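Local coordinates for vestitone reductase (Medicago sativa, PDB 2P4H), which catalyses the stereospecific, NADPH-dependent reduction of (3R)-vestitone, the penultimate step in making the defence compound medicarpin, at residues Pro188-Arg193 against Phe222-Val227; Ile217-His223 against Ile281-Pro287; Cys249-Val254 against Phe301-Ile305. All coordinates share one frame; numbering follows the deposited sequence.

Contact 1 of 3, residues Pro188-Arg193 against Phe222-Val227; sequences PFIVGR and FHMVHV
F189 and M224 lie side by side as the first of three parallel bridges, followed by I190 with V225 and V191 with H226, between two strands of the mixed sheet that lies beside the Rossmann core. Four backbone hydrogen bonds join them: F189 N gives to H223 O (3.0 Å), V225 N to F189 O, V191 N to V225 O, and V227 N, opening a helix, to V191 O at 2.9 Å. The CA-H groups of M224 and H226 add weaker contacts to F189 O and V191 O.

The one aromatic pair is T-shaped: F222 turns its edge to one face of the F189 ring, planes 66° apart, with F222 CD1 3.9 Å from F189 CE2. F189 CG lies anti to its carbonyl carbon (chi1 -80°), which lays the rim of the ring beside H223 O. With an alanine here, F222 would probably lose the ring face its edge packs on, and a gap open beside H223 O.

The P188 ring sets CB against H223 CD2 (3.3 Å) and CG against V225 CG1. Beta-branched I190 and V191 offer CG2, to V227 CB (3.6 Å) and to M224 CE, brought there by the flexible methionine chain's bend at chi3. A side chain at G192 would collide with V227 CG1 and, at these backbone angles, with the carbonyl oxygen of V191, which alone requires glycine.

H226, the N-cap of helix 227-239, accepts from D228 N through ND1 and bonds D311 through NE2. Helix 12-23 packs on I190 and V227, while helices 305-319 and 201-206 pack on V191 and M224.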
loop_
_atom_site.group_PDB
_atom_site.type_symbol
_atom_site.label_atom_id
_atom_site.label_comp_id
_atom_site.label_asym_id
_atom_site.label_seq_id
_atom_site.Cartn_x
_atom_site.Cartn_y
_atom_site.Cartn_z
ATOM N N PRO A 188 -3.437 -2.506 -4.525
ATOM C CA PRO A 188 -4.671 -1.919 -5.051
ATOM C C PRO A 188 -5.251 -1.013 -3.957
ATOM O O PRO A 188 -4.500 -0.420 -3.183
ATOM C CB PRO A 188 -5.528 -3.148 -5.308
ATOM C CG PRO A 188 -5.202 -3.999 -4.112
ATOM C CD PRO A 188 -3.690 -3.849 -3.965
ATOM N N PHE A 189 -6.572 -0.885 -3.894
ATOM C CA PHE A 189 -7.177 -0.077 -2.836
ATOM C C PHE A 189 -6.977 -0.856 -1.535
ATOM O O PHE A 189 -7.451 -1.988 -1.408
ATOM C CB PHE A 189 -8.677 0.112 -3.086
ATOM C CG PHE A 189 -9.001 1.180 -4.090
ATOM C CD1 PHE A 189 -9.261 2.482 -3.679
ATOM C CD2 PHE A 189 -9.055 0.883 -5.449
ATOM C CE1 PHE A 189 -9.573 3.477 -4.608
ATOM C CE2 PHE A 189 -9.364 1.870 -6.384
ATOM C CZ PHE A 189 -9.623 3.168 -5.962
ATOM N N ILE A 190 -6.262 -0.259 -0.586
ATOM C CA ILE A 190 -5.999 -0.888 0.712
ATOM C C ILE A 190 -7.101 -0.458 1.678
ATOM O O ILE A 190 -7.300 0.738 1.913
ATOM C CB ILE A 190 -4.628 -0.454 1.246
ATOM C CG1 ILE A 190 -3.546 -0.786 0.211
ATOM C CG2 ILE A 190 -4.337 -1.148 2.570
ATOM C CD1 ILE A 190 -2.202 -0.173 0.532
ATOM N N VAL A 191 -7.803 -1.435 2.248
ATOM C CA VAL A 191 -8.940 -1.151 3.122
ATOM C C VAL A 191 -8.979 -2.012 4.385
ATOM O O VAL A 191 -8.586 -3.175 4.367
ATOM C CB VAL A 191 -10.255 -1.372 2.320
ATOM C CG1 VAL A 191 -11.478 -1.084 3.183
ATOM C CG2 VAL A 191 -10.251 -0.486 1.074
ATOM N N GLY A 192 -9.465 -1.428 5.480
ATOM C CA GLY A 192 -9.582 -2.149 6.740
ATOM C C GLY A 192 -9.648 -1.173 7.894
ATOM O O GLY A 192 -10.069 -0.030 7.717
ATOM N N ARG A 193 -9.270 -1.621 9.088
ATOM C CA ARG A 193 -9.251 -0.717 10.229
ATOM C C ARG A 193 -7.997 0.132 10.050
ATOM O O ARG A 193 -7.133 -0.192 9.235
ATOM C CB ARG A 193 -9.143 -1.481 11.552
ATOM C CG ARG A 193 -10.338 -2.339 11.916
ATOM C CD ARG A 193 -10.181 -2.864 13.341
ATOM N NE ARG A 193 -10.078 -1.766 14.298
ATOM C CZ ARG A 193 -11.117 -1.110 14.808
ATOM N NH1 ARG A 193 -12.355 -1.442 14.468
ATOM N NH2 ARG A 193 -10.913 -0.103 15.646
ATOM N N PHE A 222 -13.437 -2.090 -8.423
ATOM C CA PHE A 222 -12.283 -1.885 -7.558
ATOM C C PHE A 222 -11.380 -3.085 -7.317
ATOM O O PHE A 222 -11.876 -4.154 -6.945
ATOM C CB PHE A 222 -12.752 -1.453 -6.155
ATOM C CG PHE A 222 -13.597 -0.206 -6.115
ATOM C CD1 PHE A 222 -13.074 0.971 -5.594
ATOM C CD2 PHE A 222 -14.928 -0.221 -6.529
ATOM C CE1 PHE A 222 -13.861 2.116 -5.475
ATOM C CE2 PHE A 222 -15.725 0.928 -6.413
ATOM C CZ PHE A 222 -15.183 2.092 -5.884
ATOM N N HIS A 223 -10.071 -2.931 -7.526
ATOM C CA HIS A 223 -9.165 -4.005 -7.130
ATOM C C HIS A 223 -8.900 -3.619 -5.665
ATOM O O HIS A 223 -8.686 -2.441 -5.350
ATOM C CB HIS A 223 -7.872 -4.100 -7.983
ATOM C CG HIS A 223 -7.329 -2.800 -8.500
ATOM N ND1 HIS A 223 -6.887 -2.668 -9.800
ATOM C CD2 HIS A 223 -7.029 -1.632 -7.882
ATOM C CE1 HIS A 223 -6.333 -1.479 -9.959
ATOM N NE2 HIS A 223 -6.407 -0.830 -8.811
ATOM N N MET A 224 -8.960 -4.599 -4.765
ATOM C CA MET A 224 -8.827 -4.324 -3.333
ATOM C C MET A 224 -8.062 -5.377 -2.537
ATOM O O MET A 224 -7.862 -6.502 -3.003
ATOM C CB MET A 224 -10.232 -4.193 -2.721
ATOM C CG MET A 224 -11.216 -3.345 -3.534
ATOM S SD MET A 224 -12.871 -3.270 -2.806
ATOM C CE MET A 224 -12.574 -2.095 -1.495
ATOM N N VAL A 225 -7.656 -4.998 -1.325
ATOM C CA VAL A 225 -6.947 -5.890 -0.407
ATOM C C VAL A 225 -7.167 -5.397 1.023
ATOM O O VAL A 225 -7.345 -4.203 1.250
ATOM C CB VAL A 225 -5.416 -5.936 -0.703
ATOM C CG1 VAL A 225 -4.772 -4.584 -0.410
ATOM C CG2 VAL A 225 -4.755 -7.035 0.122
ATOM N N HIS A 226 -7.176 -6.324 1.976
ATOM C CA HIS A 226 -7.347 -5.976 3.385
ATOM C C HIS A 226 -5.984 -5.494 3.886
ATOM O O HIS A 226 -4.964 -6.147 3.652
ATOM C CB HIS A 226 -7.796 -7.206 4.182
ATOM C CG HIS A 226 -8.242 -6.897 5.578
ATOM N ND1 HIS A 226 -7.404 -6.349 6.525
ATOM C CD2 HIS A 226 -9.441 -7.062 6.185
ATOM C CE1 HIS A 226 -8.068 -6.190 7.656
ATOM N NE2 HIS A 226 -9.306 -6.614 7.477
ATOM N N VAL A 227 -5.965 -4.356 4.573
ATOM C CA VAL A 227 -4.713 -3.804 5.073
ATOM C C VAL A 227 -3.905 -4.778 5.933
ATOM O O VAL A 227 -2.676 -4.785 5.869
ATOM C CB VAL A 227 -4.956 -2.487 5.865
ATOM C CG1 VAL A 227 -5.684 -2.770 7.167
ATOM C CG2 VAL A 227 -3.629 -1.784 6.129
#

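Contact 2 of 3, residues Ile217-His223 against Ile281-Pro287; sequences IGVTRFH and IKGARLP
V219 pairs with A284 and R221 with R285 in a short parallel ladder interrupted by a beta bulge, at the edge of the mixed sheet where 284-285 joins strand 219-226. A284 O takes T220 N at 2.8 Å and, weakly, R221 N, while L286 N bonds R221 O. G283 lies so close to G218 O and T220 CG2 that any side chain there would clash.

R221 sets out with CG anti to the backbone N (chi1 -173°) and bends at chi3, bringing its guanidinium edge to L286 O. NE, at 2.8 Å, and NH2, at 3.2 Å, both grip that one oxygen from the same face of its carbonyl plane, which should fix the turn of the group. One guanidinium face rests on R285 CB, and the two guanidinium planes stand 64° apart. The long R285 chain kinks at chi2 (-82°) and lays its own guanidinium face over T220 CB; its NH2 forms a salt bridge with E257, which probably eases the approach of the two like-charged guanidinium groups. A water links R285 NE, T220 OG1 and I281 O.

L286 touches V219 CG1 with CD1 and sets the same methyl over the H223 ring, 4.0 Å from its centroid, as a CH-pi contact. That ring is also held at its edge: H223 ND1 donates to P287 O at 2.8 Å, in the carbonyl plane and close to the plane of the imidazole.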
loop_
_atom_site.group_PDB
_atom_site.type_symbol
_atom_site.label_atom_id
_atom_site.label_comp_id
_atom_site.label_asym_id
_atom_site.label_seq_id
_atom_site.Cartn_x
_atom_site.Cartn_y
_atom_site.Cartn_z
ATOM N N ILE A 217 -19.167 9.031 -7.393
ATOM C CA ILE A 217 -18.767 7.764 -7.992
ATOM C C ILE A 217 -17.854 7.969 -9.199
ATOM O O ILE A 217 -18.207 8.665 -10.155
ATOM C CB ILE A 217 -19.997 6.930 -8.424
ATOM C CG1 ILE A 217 -20.776 6.476 -7.184
ATOM C CG2 ILE A 217 -19.552 5.716 -9.236
ATOM C CD1 ILE A 217 -22.063 5.733 -7.499
ATOM N N GLY A 218 -16.671 7.367 -9.135
ATOM C CA GLY A 218 -15.709 7.454 -10.220
ATOM C C GLY A 218 -15.374 6.038 -10.641
ATOM O O GLY A 218 -15.728 5.601 -11.733
ATOM N N VAL A 219 -14.695 5.314 -9.758
ATOM C CA VAL A 219 -14.335 3.926 -10.013
ATOM C C VAL A 219 -15.581 3.047 -9.857
ATOM O O VAL A 219 -16.329 3.184 -8.880
ATOM C CB VAL A 219 -13.248 3.465 -9.019
ATOM C CG1 VAL A 219 -13.055 1.960 -9.104
ATOM C CG2 VAL A 219 -11.940 4.186 -9.319
ATOM N N THR A 220 -15.811 2.161 -10.824
ATOM C CA THR A 220 -16.964 1.270 -10.780
ATOM C C THR A 220 -16.602 -0.212 -10.651
ATOM O O THR A 220 -17.476 -1.073 -10.615
ATOM C CB THR A 220 -17.884 1.501 -11.987
ATOM O OG1 THR A 220 -17.105 1.510 -13.187
ATOM C CG2 THR A 220 -18.619 2.835 -11.836
ATOM N N ARG A 221 -15.306 -0.507 -10.620
ATOM C CA ARG A 221 -14.822 -1.865 -10.373
ATOM C C ARG A 221 -13.498 -1.638 -9.670
ATOM O O ARG A 221 -12.566 -1.064 -10.236
ATOM C CB ARG A 221 -14.624 -2.698 -11.640
ATOM C CG ARG A 221 -14.276 -4.151 -11.291
ATOM C CD ARG A 221 -14.291 -5.054 -12.505
ATOM N NE ARG A 221 -13.257 -4.675 -13.459
ATOM C CZ ARG A 221 -13.298 -4.958 -14.757
ATOM N NH1 ARG A 221 -14.329 -5.626 -15.261
ATOM N NH2 ARG A 221 -12.309 -4.573 -15.551
ATOM N N PHE A 222 -13.437 -2.090 -8.423
ATOM C CA PHE A 222 -12.283 -1.885 -7.558
ATOM C C PHE A 222 -11.380 -3.085 -7.317
ATOM O O PHE A 222 -11.876 -4.154 -6.945
ATOM C CB PHE A 222 -12.752 -1.453 -6.155
ATOM C CG PHE A 222 -13.597 -0.206 -6.115
ATOM C CD1 PHE A 222 -13.074 0.971 -5.594
ATOM C CD2 PHE A 222 -14.928 -0.221 -6.529
ATOM C CE1 PHE A 222 -13.861 2.116 -5.475
ATOM C CE2 PHE A 222 -15.725 0.928 -6.413
ATOM C CZ PHE A 222 -15.183 2.092 -5.884
ATOM N N HIS A 223 -10.071 -2.931 -7.526
ATOM C CA HIS A 223 -9.165 -4.005 -7.130
ATOM C C HIS A 223 -8.900 -3.619 -5.665
ATOM O O HIS A 223 -8.686 -2.441 -5.350
ATOM C CB HIS A 223 -7.872 -4.100 -7.983
ATOM C CG HIS A 223 -7.329 -2.800 -8.500
ATOM N ND1 HIS A 223 -6.887 -2.668 -9.800
ATOM C CD2 HIS A 223 -7.029 -1.632 -7.882
ATOM C CE1 HIS A 223 -6.333 -1.479 -9.959
ATOM N NE2 HIS A 223 -6.407 -0.830 -8.811
ATOM N N ILE A 281 -24.347 2.728 -14.931
ATOM C CA ILE A 281 -23.485 3.656 -14.208
ATOM C C ILE A 281 -22.168 3.797 -14.964
ATOM O O ILE A 281 -21.560 2.802 -15.361
ATOM C CB ILE A 281 -23.198 3.156 -12.765
ATOM C CG1 ILE A 281 -22.408 4.212 -11.988
ATOM C CG2 ILE A 281 -22.437 1.836 -12.804
ATOM C CD1 ILE A 281 -23.198 5.468 -11.678
ATOM N N LYS A 282 -21.736 5.036 -15.170
ATOM C CA LYS A 282 -20.492 5.297 -15.884
ATOM C C LYS A 282 -19.334 5.433 -14.909
ATOM O O LYS A 282 -19.477 6.019 -13.834
ATOM C CB LYS A 282 -20.620 6.575 -16.716
ATOM C CG LYS A 282 -21.698 6.516 -17.789
ATOM C CD LYS A 282 -21.404 5.429 -18.813
ATOM C CE LYS A 282 -22.430 5.436 -19.936
ATOM N NZ LYS A 282 -23.812 5.219 -19.430
ATOM N N GLY A 283 -18.183 4.885 -15.284
ATOM C CA GLY A 283 -17.025 4.968 -14.421
ATOM C C GLY A 283 -15.855 4.136 -14.900
ATOM O O GLY A 283 -15.907 3.517 -15.965
ATOM N N ALA A 284 -14.796 4.123 -14.101
ATOM C CA ALA A 284 -13.592 3.377 -14.425
ATOM C C ALA A 284 -13.651 1.959 -13.868
ATOM O O ALA A 284 -13.761 1.761 -12.660
ATOM C CB ALA A 284 -12.374 4.105 -13.869
ATOM N N ARG A 285 -13.584 0.977 -14.759
ATOM C CA ARG A 285 -13.602 -0.428 -14.365
ATOM C C ARG A 285 -12.139 -0.854 -14.302
ATOM O O ARG A 285 -11.533 -1.170 -15.325
ATOM C CB ARG A 285 -14.348 -1.268 -15.410
ATOM C CG ARG A 285 -15.814 -0.886 -15.612
ATOM C CD ARG A 285 -16.722 -1.499 -14.550
ATOM N NE ARG A 285 -18.106 -1.050 -14.697
ATOM C CZ ARG A 285 -19.123 -1.479 -13.954
ATOM N NH1 ARG A 285 -18.927 -2.382 -13.001
ATOM N NH2 ARG A 285 -20.341 -0.992 -14.155
ATOM N N LEU A 286 -11.570 -0.850 -13.100
ATOM C CA LEU A 286 -10.165 -1.201 -12.923
ATOM C C LEU A 286 -9.876 -2.669 -13.182
ATOM O O LEU A 286 -10.738 -3.526 -13.013
ATOM C CB LEU A 286 -9.708 -0.824 -11.516
ATOM C CG LEU A 286 -9.861 0.663 -11.194
ATOM C CD1 LEU A 286 -9.504 0.904 -9.737
ATOM C CD2 LEU A 286 -8.974 1.486 -12.117
ATOM N N PRO A 287 -8.641 -2.979 -13.601
ATOM C CA PRO A 287 -8.246 -4.356 -13.886
ATOM C C PRO A 287 -8.012 -5.192 -12.639
ATOM O O PRO A 287 -7.686 -4.671 -11.571
ATOM C CB PRO A 287 -6.964 -4.180 -14.694
ATOM C CG PRO A 287 -6.359 -2.965 -14.074
ATOM C CD PRO A 287 -7.549 -2.041 -13.919
HETATM O O HOH W 1 -19.040 1.549 -15.344
#

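Contact 3 of 3, residues Cys249-Val254 against Phe301-Ile305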
loop_
_atom_site.group_PDB
_atom_site.type_symbol
_atom_site.label_atom_id
_atom_site.label_comp_id
_atom_site.label_asym_id
_atom_site.label_seq_id
_atom_site.Cartn_x
_atom_site.Cartn_y
_atom_site.Cartn_z
ATOM N N CYS A 249 -0.531 -7.878 -4.885
ATOM C CA CYS A 249 -1.113 -8.254 -3.592
ATOM C C CYS A 249 -2.516 -7.659 -3.660
ATOM O O CYS A 249 -2.846 -6.684 -2.976
ATOM C CB CYS A 249 -0.300 -7.641 -2.455
ATOM S SG CYS A 249 -0.791 -8.220 -0.826
ATOM N N SER A 250 -3.348 -8.291 -4.480
ATOM C CA SER A 250 -4.689 -7.799 -4.781
ATOM C C SER A 250 -5.638 -8.984 -4.955
ATOM O O SER A 250 -6.010 -9.331 -6.075
ATOM C CB SER A 250 -4.573 -7.003 -6.087
ATOM O OG SER A 250 -5.771 -6.381 -6.478
ATOM N N PRO A 251 -6.066 -9.598 -3.842
ATOM C CA PRO A 251 -6.964 -10.757 -3.882
ATOM C C PRO A 251 -8.405 -10.524 -4.308
ATOM O O PRO A 251 -9.114 -11.478 -4.640
ATOM C CB PRO A 251 -6.884 -11.291 -2.456
ATOM C CG PRO A 251 -6.793 -10.027 -1.656
ATOM C CD PRO A 251 -5.774 -9.213 -2.447
ATOM N N PHE A 252 -8.846 -9.272 -4.299
ATOM C CA PHE A 252 -10.228 -8.974 -4.644
ATOM C C PHE A 252 -10.410 -8.070 -5.856
ATOM O O PHE A 252 -9.622 -7.151 -6.088
ATOM C CB PHE A 252 -10.944 -8.298 -3.459
ATOM C CG PHE A 252 -10.665 -8.922 -2.113
ATOM C CD1 PHE A 252 -10.738 -10.301 -1.928
ATOM C CD2 PHE A 252 -10.379 -8.113 -1.015
ATOM C CE1 PHE A 252 -10.530 -10.864 -0.662
ATOM C CE2 PHE A 252 -10.175 -8.666 0.250
ATOM C CZ PHE A 252 -10.251 -10.043 0.425
ATOM N N ILE A 253 -11.454 -8.347 -6.629
ATOM C CA ILE A 253 -11.829 -7.508 -7.762
ATOM C C ILE A 253 -13.336 -7.384 -7.538
ATOM O O ILE A 253 -14.080 -8.370 -7.578
ATOM C CB ILE A 253 -11.429 -8.127 -9.131
ATOM C CG1 ILE A 253 -11.765 -7.133 -10.244
ATOM C CG2 ILE A 253 -12.078 -9.482 -9.340
ATOM C CD1 ILE A 253 -11.023 -5.800 -10.122
ATOM N N VAL A 254 -13.766 -6.155 -7.265
ATOM C CA VAL A 254 -15.144 -5.885 -6.883
ATOM C C VAL A 254 -15.953 -4.880 -7.686
ATOM O O VAL A 254 -15.743 -3.669 -7.575
ATOM C CB VAL A 254 -15.162 -5.418 -5.403
ATOM C CG1 VAL A 254 -16.584 -5.378 -4.875
ATOM C CG2 VAL A 254 -14.278 -6.337 -4.557
ATOM N N PHE A 301 -3.944 -15.601 2.130
ATOM C CA PHE A 301 -4.710 -14.454 2.589
ATOM C C PHE A 301 -5.626 -14.890 3.724
ATOM O O PHE A 301 -6.240 -15.958 3.670
ATOM C CB PHE A 301 -5.524 -13.843 1.447
ATOM C CG PHE A 301 -4.693 -13.048 0.485
ATOM C CD1 PHE A 301 -4.006 -13.675 -0.550
ATOM C CD2 PHE A 301 -4.539 -11.678 0.659
ATOM C CE1 PHE A 301 -3.170 -12.945 -1.395
ATOM C CE2 PHE A 301 -3.705 -10.937 -0.178
ATOM C CZ PHE A 301 -3.019 -11.571 -1.206
ATOM N N LYS A 302 -5.713 -14.050 4.746
ATOM C CA LYS A 302 -6.513 -14.335 5.931
ATOM C C LYS A 302 -7.924 -13.752 5.926
ATOM O O LYS A 302 -8.844 -14.339 6.501
ATOM C CB LYS A 302 -5.761 -13.821 7.162
ATOM C CG LYS A 302 -6.527 -13.904 8.475
ATOM C CD LYS A 302 -5.670 -13.407 9.628
ATOM C CE LYS A 302 -6.435 -13.430 10.945
ATOM N NZ LYS A 302 -5.596 -12.969 12.084
ATOM N N TYR A 303 -8.104 -12.620 5.255
ATOM C CA TYR A 303 -9.393 -11.939 5.252
ATOM C C TYR A 303 -10.240 -12.032 3.993
ATOM O O TYR A 303 -9.729 -12.158 2.883
ATOM C CB TYR A 303 -9.162 -10.470 5.597
ATOM C CG TYR A 303 -8.421 -10.290 6.896
ATOM C CD1 TYR A 303 -9.099 -10.324 8.114
ATOM C CD2 TYR A 303 -7.037 -10.124 6.917
ATOM C CE1 TYR A 303 -8.418 -10.195 9.319
ATOM C CE2 TYR A 303 -6.344 -9.996 8.119
ATOM C CZ TYR A 303 -7.042 -10.031 9.316
ATOM O OH TYR A 303 -6.367 -9.895 10.503
ATOM N N THR A 304 -11.551 -11.954 4.193
ATOM C CA THR A 304 -12.510 -11.996 3.103
ATOM C C THR A 304 -12.926 -10.570 2.759
ATOM O O THR A 304 -12.607 -9.622 3.486
ATOM C CB THR A 304 -13.782 -12.755 3.512
ATOM O OG1 THR A 304 -14.425 -12.046 4.582
ATOM C CG2 THR A 304 -13.443 -14.168 3.973
ATOM N N ILE A 305 -13.642 -10.424 1.652
ATOM C CA ILE A 305 -14.132 -9.121 1.235
ATOM C C ILE A 305 -15.050 -8.574 2.331
ATOM O O ILE A 305 -15.013 -7.384 2.647
ATOM C CB ILE A 305 -14.911 -9.219 -0.096
ATOM C CG1 ILE A 305 -13.940 -9.505 -1.246
ATOM C CG2 ILE A 305 -15.677 -7.931 -0.353
ATOM C CD1 ILE A 305 -14.620 -9.745 -2.589
#
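F252 CG stands anti to its carbonyl carbon (chi1 -43°), and I305 makes the same choice with an extended chain end (chi1 -71°, chi2 175°), which carries CG1 across the ring while the chain runs the other way. The CG1-CD1 arm of isoleucine is long enough to set CG1 over the ring face, 3.5 Å from its centroid, as a CH-pi contact, and still meet V254 CG2 with CD1, tip to tip at 4.0 Å. P251 CG, next in the chain, lies over the centre of the opposite face of F252, sandwiching the ring. F252 CZ approaches Y303 O to 3.3 Å, within the ring plane.

P251 also crosses F301 at about a right angle and sets CB 3.8 Å from the ring centroid, almost on the normal; the compact, rigid pyrrolidine thus serves two phenyl rings. C249 SG instead comes to the edge of F301, 4.0 Å from CE2, a sulfur-aromatic contact.

F252 and V254 bond through their backbones to M224 and F222, while T304 is the N-cap of helix 305-319. Y303 stacks on H226 and reaches D228 with OH. The contact seats loop 301-304 and the start of helix 305-319 on 249-254. Its chemistry is mostly carbon, with one sulfur and one carbonyl oxygen at ring edges, which implies that cohesion rests on shape and dispersion, while polar groups of both segments bond to partners outside the contact.

From the N terminus the chain first reaches 188-193, just beyond core strand 182-187, and contact 1 closes a loop of 28 residues that includes helices 201-206 and 208-211 when 222-227 returns beside it. Contact 2 opens at 217-223, before that loop has closed, so contacts 1 and 2 cross and share F222 and H223; F189 CE2 also packs on L286 CD1 at 3.5 Å. Contact 3 opens at 249-254, after contact 1 has closed but inside the loop of contact 2, and closes beyond it at 301-305, so contacts 2 and 3 cross too. Strand 219-226 neighbours 189-191, 284-285 and 252-255, tying the Rossmann core to the C-terminal region and helix 305-319.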